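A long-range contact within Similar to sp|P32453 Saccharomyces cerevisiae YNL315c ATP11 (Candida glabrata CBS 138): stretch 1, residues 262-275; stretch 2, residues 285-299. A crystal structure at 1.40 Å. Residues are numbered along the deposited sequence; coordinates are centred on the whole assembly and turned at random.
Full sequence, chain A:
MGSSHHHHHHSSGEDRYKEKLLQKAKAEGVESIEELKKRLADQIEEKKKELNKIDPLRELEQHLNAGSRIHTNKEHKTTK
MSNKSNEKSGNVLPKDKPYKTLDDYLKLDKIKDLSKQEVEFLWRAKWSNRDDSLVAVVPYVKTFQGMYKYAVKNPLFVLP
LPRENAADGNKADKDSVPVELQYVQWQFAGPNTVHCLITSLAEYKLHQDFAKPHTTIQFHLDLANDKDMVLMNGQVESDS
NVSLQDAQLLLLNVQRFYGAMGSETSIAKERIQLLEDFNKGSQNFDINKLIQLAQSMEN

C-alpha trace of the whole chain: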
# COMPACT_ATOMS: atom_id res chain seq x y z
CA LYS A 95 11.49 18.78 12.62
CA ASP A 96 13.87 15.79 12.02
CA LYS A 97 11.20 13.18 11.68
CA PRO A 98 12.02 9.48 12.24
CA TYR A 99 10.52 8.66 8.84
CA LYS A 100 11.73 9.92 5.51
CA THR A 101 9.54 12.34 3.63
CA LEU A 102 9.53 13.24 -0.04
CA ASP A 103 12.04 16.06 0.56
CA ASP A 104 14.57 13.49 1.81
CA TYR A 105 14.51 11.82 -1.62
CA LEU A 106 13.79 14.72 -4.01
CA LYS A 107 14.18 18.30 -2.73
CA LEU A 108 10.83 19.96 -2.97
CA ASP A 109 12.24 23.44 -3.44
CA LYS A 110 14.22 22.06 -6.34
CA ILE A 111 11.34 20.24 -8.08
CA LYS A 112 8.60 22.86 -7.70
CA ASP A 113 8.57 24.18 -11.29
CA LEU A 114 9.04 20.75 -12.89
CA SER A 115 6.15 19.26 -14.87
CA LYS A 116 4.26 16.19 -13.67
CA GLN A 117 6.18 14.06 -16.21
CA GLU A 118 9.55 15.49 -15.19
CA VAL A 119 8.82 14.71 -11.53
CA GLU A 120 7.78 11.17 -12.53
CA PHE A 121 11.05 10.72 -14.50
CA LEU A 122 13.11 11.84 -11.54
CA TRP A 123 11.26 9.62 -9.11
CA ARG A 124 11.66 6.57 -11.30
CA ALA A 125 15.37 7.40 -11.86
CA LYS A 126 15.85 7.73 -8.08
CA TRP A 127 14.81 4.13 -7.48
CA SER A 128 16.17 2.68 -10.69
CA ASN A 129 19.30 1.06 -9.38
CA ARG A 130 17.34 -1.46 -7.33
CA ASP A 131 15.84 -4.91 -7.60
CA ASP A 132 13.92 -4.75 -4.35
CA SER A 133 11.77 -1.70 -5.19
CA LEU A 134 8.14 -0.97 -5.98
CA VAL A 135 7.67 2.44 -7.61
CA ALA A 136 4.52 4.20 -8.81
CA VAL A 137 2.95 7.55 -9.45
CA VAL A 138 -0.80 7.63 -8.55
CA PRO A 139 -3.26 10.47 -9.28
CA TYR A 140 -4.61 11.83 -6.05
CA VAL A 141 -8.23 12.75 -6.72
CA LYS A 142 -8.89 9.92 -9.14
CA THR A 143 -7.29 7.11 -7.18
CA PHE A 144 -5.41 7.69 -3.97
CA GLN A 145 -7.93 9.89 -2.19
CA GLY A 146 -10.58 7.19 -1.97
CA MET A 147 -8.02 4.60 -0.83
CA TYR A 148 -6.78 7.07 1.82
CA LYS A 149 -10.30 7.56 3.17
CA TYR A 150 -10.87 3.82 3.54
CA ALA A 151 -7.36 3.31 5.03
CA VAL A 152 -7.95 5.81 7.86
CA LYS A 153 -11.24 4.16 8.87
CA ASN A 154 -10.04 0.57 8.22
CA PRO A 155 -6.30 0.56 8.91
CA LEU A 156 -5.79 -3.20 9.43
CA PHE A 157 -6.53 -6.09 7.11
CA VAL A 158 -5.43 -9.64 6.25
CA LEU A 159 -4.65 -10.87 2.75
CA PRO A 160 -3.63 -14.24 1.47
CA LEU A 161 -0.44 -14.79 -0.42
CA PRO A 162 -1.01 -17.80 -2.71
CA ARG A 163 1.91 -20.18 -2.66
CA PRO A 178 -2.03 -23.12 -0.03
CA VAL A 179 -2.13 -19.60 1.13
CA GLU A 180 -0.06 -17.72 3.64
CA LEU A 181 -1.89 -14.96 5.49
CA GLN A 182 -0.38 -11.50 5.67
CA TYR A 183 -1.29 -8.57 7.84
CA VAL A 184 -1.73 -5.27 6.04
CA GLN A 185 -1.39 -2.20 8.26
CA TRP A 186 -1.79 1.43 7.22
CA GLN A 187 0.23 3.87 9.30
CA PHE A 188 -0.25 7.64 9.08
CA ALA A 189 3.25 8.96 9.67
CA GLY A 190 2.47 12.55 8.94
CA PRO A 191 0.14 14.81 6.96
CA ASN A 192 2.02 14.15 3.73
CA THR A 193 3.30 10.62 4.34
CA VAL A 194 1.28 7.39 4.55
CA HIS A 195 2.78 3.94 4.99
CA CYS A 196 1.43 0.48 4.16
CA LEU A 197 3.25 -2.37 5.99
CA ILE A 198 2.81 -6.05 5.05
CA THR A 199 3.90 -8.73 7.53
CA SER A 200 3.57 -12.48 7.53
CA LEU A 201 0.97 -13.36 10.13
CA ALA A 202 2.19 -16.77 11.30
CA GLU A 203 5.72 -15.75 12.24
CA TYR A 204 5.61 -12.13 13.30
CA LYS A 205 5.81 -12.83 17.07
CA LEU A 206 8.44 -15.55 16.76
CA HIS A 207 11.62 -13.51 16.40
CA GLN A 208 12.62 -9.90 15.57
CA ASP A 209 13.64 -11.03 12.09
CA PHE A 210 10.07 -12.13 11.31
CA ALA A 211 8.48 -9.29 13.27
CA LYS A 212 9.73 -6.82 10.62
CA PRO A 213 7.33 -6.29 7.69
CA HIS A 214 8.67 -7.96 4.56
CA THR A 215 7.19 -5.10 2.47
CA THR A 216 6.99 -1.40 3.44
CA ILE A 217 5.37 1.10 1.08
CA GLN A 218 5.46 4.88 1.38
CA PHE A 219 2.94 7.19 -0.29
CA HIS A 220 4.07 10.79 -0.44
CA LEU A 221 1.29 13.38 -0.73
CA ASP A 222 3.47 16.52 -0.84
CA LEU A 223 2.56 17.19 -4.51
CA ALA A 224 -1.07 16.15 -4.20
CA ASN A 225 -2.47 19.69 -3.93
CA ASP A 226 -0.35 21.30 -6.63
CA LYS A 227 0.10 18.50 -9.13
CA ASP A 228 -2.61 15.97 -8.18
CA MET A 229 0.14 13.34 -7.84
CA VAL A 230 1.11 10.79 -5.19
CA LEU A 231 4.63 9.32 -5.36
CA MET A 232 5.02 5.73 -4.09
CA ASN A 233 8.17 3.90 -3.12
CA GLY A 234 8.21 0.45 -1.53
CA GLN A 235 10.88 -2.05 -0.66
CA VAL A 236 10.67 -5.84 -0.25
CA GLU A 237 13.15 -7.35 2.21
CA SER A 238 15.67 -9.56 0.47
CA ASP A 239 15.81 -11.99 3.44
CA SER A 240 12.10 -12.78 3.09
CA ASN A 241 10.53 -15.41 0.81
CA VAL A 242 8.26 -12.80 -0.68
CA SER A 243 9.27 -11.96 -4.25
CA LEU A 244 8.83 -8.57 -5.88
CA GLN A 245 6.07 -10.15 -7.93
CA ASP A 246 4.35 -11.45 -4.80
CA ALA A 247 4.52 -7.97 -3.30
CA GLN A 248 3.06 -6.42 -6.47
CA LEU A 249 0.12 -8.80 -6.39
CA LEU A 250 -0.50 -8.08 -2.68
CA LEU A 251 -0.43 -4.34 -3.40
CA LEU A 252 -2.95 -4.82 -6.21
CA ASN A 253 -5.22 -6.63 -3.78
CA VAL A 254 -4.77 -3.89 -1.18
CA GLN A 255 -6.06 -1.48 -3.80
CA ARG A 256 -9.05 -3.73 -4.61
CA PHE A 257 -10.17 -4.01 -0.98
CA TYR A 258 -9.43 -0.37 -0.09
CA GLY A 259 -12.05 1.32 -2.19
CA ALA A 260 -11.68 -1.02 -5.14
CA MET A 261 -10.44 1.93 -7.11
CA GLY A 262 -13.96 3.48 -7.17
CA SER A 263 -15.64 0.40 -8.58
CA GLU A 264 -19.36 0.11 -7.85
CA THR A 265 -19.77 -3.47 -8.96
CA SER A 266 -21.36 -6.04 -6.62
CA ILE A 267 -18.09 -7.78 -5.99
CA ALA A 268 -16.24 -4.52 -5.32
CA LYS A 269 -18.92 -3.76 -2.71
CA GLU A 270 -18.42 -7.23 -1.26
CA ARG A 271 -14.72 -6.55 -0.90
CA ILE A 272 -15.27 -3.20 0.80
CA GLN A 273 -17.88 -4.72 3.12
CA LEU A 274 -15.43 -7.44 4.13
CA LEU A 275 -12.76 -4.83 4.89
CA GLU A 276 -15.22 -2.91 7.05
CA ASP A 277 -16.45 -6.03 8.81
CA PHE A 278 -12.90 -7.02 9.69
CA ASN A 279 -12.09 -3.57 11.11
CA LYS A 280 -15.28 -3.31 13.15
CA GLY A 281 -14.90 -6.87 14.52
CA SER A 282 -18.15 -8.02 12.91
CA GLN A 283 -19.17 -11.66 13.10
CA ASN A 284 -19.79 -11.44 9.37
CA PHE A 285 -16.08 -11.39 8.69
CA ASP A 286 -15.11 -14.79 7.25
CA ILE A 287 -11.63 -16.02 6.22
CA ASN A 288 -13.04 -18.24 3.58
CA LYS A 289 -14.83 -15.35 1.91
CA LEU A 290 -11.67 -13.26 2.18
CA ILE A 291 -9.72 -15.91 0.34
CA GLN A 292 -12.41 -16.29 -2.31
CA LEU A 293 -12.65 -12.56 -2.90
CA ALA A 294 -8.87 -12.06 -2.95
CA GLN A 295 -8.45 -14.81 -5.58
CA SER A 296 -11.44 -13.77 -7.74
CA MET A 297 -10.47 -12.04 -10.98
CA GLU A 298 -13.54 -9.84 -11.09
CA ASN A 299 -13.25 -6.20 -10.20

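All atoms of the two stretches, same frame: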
# COMPACT_ATOMS: atom_id res chain seq x y z
N GLY A 262 -12.70 2.85 -6.88
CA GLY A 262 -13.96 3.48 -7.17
C GLY A 262 -14.94 2.58 -7.89
O GLY A 262 -15.97 3.03 -8.43
N SER A 263 -14.64 1.26 -7.91
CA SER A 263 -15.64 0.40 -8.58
C SER A 263 -16.88 0.32 -7.68
O SER A 263 -16.73 0.46 -6.45
CB SER A 263 -15.06 -0.98 -8.89
OG SER A 263 -16.01 -1.84 -9.44
N GLU A 264 -18.00 0.13 -8.32
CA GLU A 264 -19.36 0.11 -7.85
C GLU A 264 -20.05 -1.21 -8.21
O GLU A 264 -21.27 -1.35 -8.09
CB GLU A 264 -20.19 1.23 -8.50
CG GLU A 264 -19.94 2.61 -7.92
CD GLU A 264 -21.17 3.49 -8.06
OE1 GLU A 264 -21.67 3.97 -7.02
OE2 GLU A 264 -21.62 3.67 -9.21
N THR A 265 -19.23 -2.15 -8.68
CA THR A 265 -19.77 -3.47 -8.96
C THR A 265 -20.12 -4.22 -7.67
O THR A 265 -19.66 -3.93 -6.56
CB THR A 265 -18.74 -4.30 -9.72
OG1 THR A 265 -17.61 -4.42 -8.85
CG2 THR A 265 -18.28 -3.61 -11.01
N SER A 266 -20.94 -5.27 -7.79
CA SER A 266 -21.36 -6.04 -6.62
C SER A 266 -20.13 -6.62 -5.95
O SER A 266 -19.97 -6.61 -4.73
CB SER A 266 -22.37 -7.14 -7.00
OG SER A 266 -23.47 -6.50 -7.68
N ILE A 267 -19.18 -7.15 -6.75
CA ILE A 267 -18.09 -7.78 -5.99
C ILE A 267 -17.17 -6.74 -5.33
O ILE A 267 -16.60 -6.97 -4.24
CB ILE A 267 -17.27 -8.71 -6.90
CG1 ILE A 267 -16.24 -9.52 -6.11
CG2 ILE A 267 -16.60 -7.97 -8.04
CD1 ILE A 267 -15.77 -10.75 -6.85
N ALA A 268 -17.02 -5.58 -5.95
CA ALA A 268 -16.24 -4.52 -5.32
C ALA A 268 -16.88 -4.15 -3.98
O ALA A 268 -16.23 -3.94 -2.96
CB ALA A 268 -16.14 -3.31 -6.24
N LYS A 269 -18.22 -4.05 -3.98
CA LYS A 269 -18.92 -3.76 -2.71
C LYS A 269 -18.72 -4.88 -1.70
O LYS A 269 -18.62 -4.60 -0.49
CB LYS A 269 -20.41 -3.47 -2.94
CG LYS A 269 -20.66 -2.28 -3.85
CD LYS A 269 -22.18 -2.05 -4.05
CE LYS A 269 -22.48 -1.55 -5.45
NZ LYS A 269 -23.90 -1.92 -5.79
N GLU A 270 -18.65 -6.13 -2.18
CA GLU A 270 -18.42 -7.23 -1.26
C GLU A 270 -17.03 -7.14 -0.64
O GLU A 270 -16.84 -7.38 0.56
CB GLU A 270 -18.50 -8.58 -1.93
CG GLU A 270 -19.89 -9.05 -2.29
CD GLU A 270 -19.75 -10.44 -2.92
OE1 GLU A 270 -19.83 -10.55 -4.16
OE2 GLU A 270 -19.58 -11.37 -2.10
N ARG A 271 -16.06 -6.74 -1.46
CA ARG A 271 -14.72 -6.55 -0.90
C ARG A 271 -14.67 -5.43 0.13
O ARG A 271 -14.05 -5.60 1.23
CB ARG A 271 -13.72 -6.21 -2.03
CG ARG A 271 -13.44 -7.43 -2.91
CD ARG A 271 -12.16 -7.22 -3.75
NE ARG A 271 -11.97 -8.44 -4.53
CZ ARG A 271 -12.32 -8.58 -5.82
NH1 ARG A 271 -12.85 -7.55 -6.50
NH2 ARG A 271 -12.13 -9.74 -6.47
N ILE A 272 -15.30 -4.30 -0.16
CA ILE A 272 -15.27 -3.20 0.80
C ILE A 272 -16.00 -3.61 2.07
O ILE A 272 -15.56 -3.32 3.18
CB ILE A 272 -15.87 -1.94 0.16
CG1 ILE A 272 -14.93 -1.38 -0.91
CG2 ILE A 272 -16.24 -0.92 1.24
CD1 ILE A 272 -15.56 -0.44 -1.89
N GLN A 273 -17.12 -4.32 1.93
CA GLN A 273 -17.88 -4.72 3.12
C GLN A 273 -17.05 -5.67 3.99
O GLN A 273 -17.10 -5.64 5.23
CB GLN A 273 -19.19 -5.42 2.70
CG GLN A 273 -20.07 -5.77 3.92
CD GLN A 273 -20.61 -4.51 4.58
OE1 GLN A 273 -21.21 -3.65 3.93
NE2 GLN A 273 -20.41 -4.36 5.89
N LEU A 274 -16.26 -6.55 3.33
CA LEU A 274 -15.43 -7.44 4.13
C LEU A 274 -14.35 -6.69 4.90
O LEU A 274 -14.00 -7.02 6.06
CB LEU A 274 -14.73 -8.46 3.21
CG LEU A 274 -14.08 -9.64 3.89
CD1 LEU A 274 -15.11 -10.56 4.57
CD2 LEU A 274 -13.21 -10.42 2.88
N LEU A 275 -13.76 -5.70 4.24
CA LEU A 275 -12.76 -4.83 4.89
C LEU A 275 -13.39 -4.15 6.11
O LEU A 275 -12.80 -4.09 7.24
CB LEU A 275 -12.25 -3.78 3.89
CG LEU A 275 -11.37 -2.69 4.50
CD1 LEU A 275 -10.06 -3.29 4.98
CD2 LEU A 275 -11.15 -1.60 3.44
N PHE A 285 -17.37 -11.13 9.31
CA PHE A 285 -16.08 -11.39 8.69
C PHE A 285 -15.80 -12.89 8.62
O PHE A 285 -15.95 -13.62 9.61
CB PHE A 285 -14.92 -10.70 9.44
CG PHE A 285 -13.58 -11.07 8.81
CD1 PHE A 285 -13.20 -10.41 7.65
CD2 PHE A 285 -12.72 -11.99 9.31
CE1 PHE A 285 -12.01 -10.70 7.03
CE2 PHE A 285 -11.52 -12.33 8.70
CZ PHE A 285 -11.15 -11.67 7.52
N ASP A 286 -15.36 -13.37 7.46
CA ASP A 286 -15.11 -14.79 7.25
C ASP A 286 -13.83 -15.04 6.45
O ASP A 286 -13.69 -14.45 5.35
CB ASP A 286 -16.32 -15.38 6.48
CG ASP A 286 -16.14 -16.85 6.18
OD1 ASP A 286 -16.78 -17.69 6.85
OD2 ASP A 286 -15.40 -17.16 5.25
N ILE A 287 -12.89 -15.84 6.94
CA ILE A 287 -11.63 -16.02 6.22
C ILE A 287 -11.77 -16.66 4.86
O ILE A 287 -11.07 -16.39 3.89
CB ILE A 287 -10.70 -16.93 7.03
CG1 ILE A 287 -10.00 -16.09 8.09
CG2 ILE A 287 -9.68 -17.63 6.15
CD1 ILE A 287 -8.93 -15.20 7.44
N ASN A 288 -12.74 -17.59 4.86
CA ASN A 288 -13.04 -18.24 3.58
C ASN A 288 -13.52 -17.25 2.55
O ASN A 288 -13.06 -17.35 1.39
CB ASN A 288 -14.06 -19.36 3.85
CG ASN A 288 -13.28 -20.28 4.81
OD1 ASN A 288 -12.58 -21.13 4.24
ND2 ASN A 288 -13.39 -20.06 6.13
N LYS A 289 -14.38 -16.31 2.93
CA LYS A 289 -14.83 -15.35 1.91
C LYS A 289 -13.69 -14.43 1.50
O LYS A 289 -13.52 -14.06 0.34
CB LYS A 289 -15.97 -14.53 2.47
CG LYS A 289 -16.49 -13.42 1.58
CD LYS A 289 -17.39 -13.97 0.49
CE LYS A 289 -17.92 -12.87 -0.42
NZ LYS A 289 -18.95 -12.00 0.22
N LEU A 290 -12.87 -14.06 2.48
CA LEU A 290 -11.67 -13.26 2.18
C LEU A 290 -10.82 -13.90 1.10
O LEU A 290 -10.37 -13.34 0.10
CB LEU A 290 -10.75 -13.12 3.42
CG LEU A 290 -9.34 -12.56 3.08
CD1 LEU A 290 -9.50 -11.11 2.66
CD2 LEU A 290 -8.41 -12.77 4.25
N ILE A 291 -10.57 -15.19 1.30
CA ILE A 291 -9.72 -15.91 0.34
C ILE A 291 -10.41 -16.02 -1.01
O ILE A 291 -9.79 -15.82 -2.07
CB ILE A 291 -9.37 -17.31 0.89
CG1 ILE A 291 -8.42 -17.18 2.08
CG2 ILE A 291 -8.81 -18.14 -0.25
CD1 ILE A 291 -8.16 -18.43 2.88
N GLN A 292 -11.71 -16.26 -1.02
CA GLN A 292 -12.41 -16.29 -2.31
C GLN A 292 -12.36 -14.95 -3.03
O GLN A 292 -12.15 -14.85 -4.25
CB GLN A 292 -13.86 -16.69 -2.04
CG GLN A 292 -14.79 -16.69 -3.24
CD GLN A 292 -15.67 -15.45 -3.32
OE1 GLN A 292 -16.68 -15.37 -4.02
NE2 GLN A 292 -15.28 -14.44 -2.56
N LEU A 293 -12.58 -13.86 -2.28
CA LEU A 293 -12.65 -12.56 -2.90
C LEU A 293 -11.25 -12.09 -3.29
O LEU A 293 -11.10 -11.34 -4.25
CB LEU A 293 -13.27 -11.50 -1.98
CG LEU A 293 -14.77 -11.61 -1.71
CD1 LEU A 293 -15.17 -10.68 -0.56
CD2 LEU A 293 -15.62 -11.24 -2.90
N ALA A 294 -10.22 -12.50 -2.56
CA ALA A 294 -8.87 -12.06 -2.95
C ALA A 294 -8.39 -12.77 -4.22
O ALA A 294 -7.59 -12.24 -4.98
CB ALA A 294 -7.93 -12.34 -1.80
N GLN A 295 -8.86 -14.00 -4.45
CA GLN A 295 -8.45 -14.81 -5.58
C GLN A 295 -9.31 -14.55 -6.80
O GLN A 295 -8.82 -14.88 -7.90
CB GLN A 295 -8.52 -16.32 -5.28
CG GLN A 295 -7.55 -16.77 -4.21
CD GLN A 295 -7.51 -18.22 -3.84
OE1 GLN A 295 -8.44 -19.02 -4.10
NE2 GLN A 295 -6.39 -18.58 -3.21
N SER A 296 -10.51 -14.02 -6.63
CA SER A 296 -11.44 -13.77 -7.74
C SER A 296 -10.88 -12.73 -8.70
O SER A 296 -10.37 -11.70 -8.22
CB SER A 296 -12.79 -13.20 -7.25
OG SER A 296 -13.49 -12.72 -8.38
N MET A 297 -10.99 -12.98 -10.01
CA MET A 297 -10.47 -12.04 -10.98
C MET A 297 -11.38 -10.86 -11.30
O MET A 297 -11.02 -9.94 -12.03
CB MET A 297 -10.14 -12.83 -12.28
CG MET A 297 -9.06 -13.85 -11.90
SD MET A 297 -7.43 -13.25 -12.35
CE MET A 297 -6.72 -12.83 -10.76
N GLU A 298 -12.59 -10.89 -10.75
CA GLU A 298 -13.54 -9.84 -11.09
C GLU A 298 -13.29 -8.61 -10.22
O GLU A 298 -12.96 -8.81 -9.05
CB GLU A 298 -14.96 -10.32 -10.89
CG GLU A 298 -15.24 -11.57 -11.74
CD GLU A 298 -16.73 -11.85 -11.64
OE1 GLU A 298 -17.09 -12.54 -10.67
OE2 GLU A 298 -17.46 -11.35 -12.51
N ASN A 299 -13.48 -7.47 -10.89
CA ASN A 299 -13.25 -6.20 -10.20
C ASN A 299 -14.54 -5.45 -9.94
O ASN A 299 -15.63 -5.91 -10.33
CB ASN A 299 -12.30 -5.30 -11.01
CG ASN A 299 -11.00 -6.02 -11.32
OD1 ASN A 299 -10.53 -6.05 -12.47
ND2 ASN A 299 -10.40 -6.61 -10.31
OXT ASN A 299 -14.42 -4.36 -9.34

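Two helices, 266-275 and 287-295, run against each other with their N-to-C directions 138° apart and their axes 10.5 Å apart at closest approach. Together the stretches bury 688 Å², and the three residues that cover the most surface are Leu274, Leu293 and Arg271, together a little under half of it.

Leu274 has the largest covered area. Its CA-to-CB bond points sideways to the partner, yet the t,p rotamer brings CD1 against Phe285, before the second helix, and CD2 against the first turn of that helix. Leu274 CD1 lies 3.6 Å from Phe285 CD1, and Leu274 CD2 packs 3.7 Å from Leu290 CB, reaching to 3.3 Å from Leu290 CA. A forked side chain suits this place, since it meets an aromatic residue before the helix and the helix itself at once. The backbone it approaches is capped: Asp286, at the N-cap, accepts from Lys289 N through OD2 at 2.7 Å.

Leu293 is the reciprocal element. Its CA-to-CB bond points toward stretch 1, and the side chain enters as a knob among Ile267, Glu270, Arg271 and Leu274. The two methyls share the work: Leu293 CD2 rests 3.7 Å from Ile267 CG1, while Leu293 CD1 meets Leu274 CD2 at 4.0 Å. The four hole residues stand at i, i+3, i+4 and i+7, the usual stripe on one side of a helix, and the m,t leucine fills the space between them.

Arg271 reads the far end of the second stretch. It too starts sideways, then extends through t angles at chi2 and chi3, so that its guanidinium comes near. Arg271 NE and NH2 both donate to Leu293 O, at 3.0 and 2.9 Å; Arg271 NH1 and NH2 both donate to Glu298 O, at 2.8 and 2.9 Å. Both acceptors lie at the edge of the group, near its plane, where its N-H bonds point. The rule is clear: where a helix runs out and its carbonyls lose their helical partners, a planar group with several donors can tie the last turn to the tail that follows. Ser296, the first residue to leave helical phi/psi, helps shape that tail by accepting from Glu298 N through OG at 3.1 Å.

The tail ends in the C-terminal carboxylate of Asn299, which two hydroxyls receive. Ser263 OG donates to Asn299 OXT at 3.0 Å, and Thr265 OG1 donates to Asn299 O at 2.9 Å. Thr265 does double duty, because the same OG1 caps the first helix by accepting from Ala268 N at 3.2 Å. Beside this polar pocket Ile267 supplies apolar cover, its CG2 lying 3.2 Å from Asn299 O and its CD1 3.4 Å from Ser296 OG.

At the margin, Glu270 and Lys289 form a salt bridge. The modelled separation of OE2 of Glu270 and NZ of Lys289 is very short, 2.5 Å, and the place of OE2 is less sure. Long charged side chains suit this partly exposed border, reaching across beside the buried leucines.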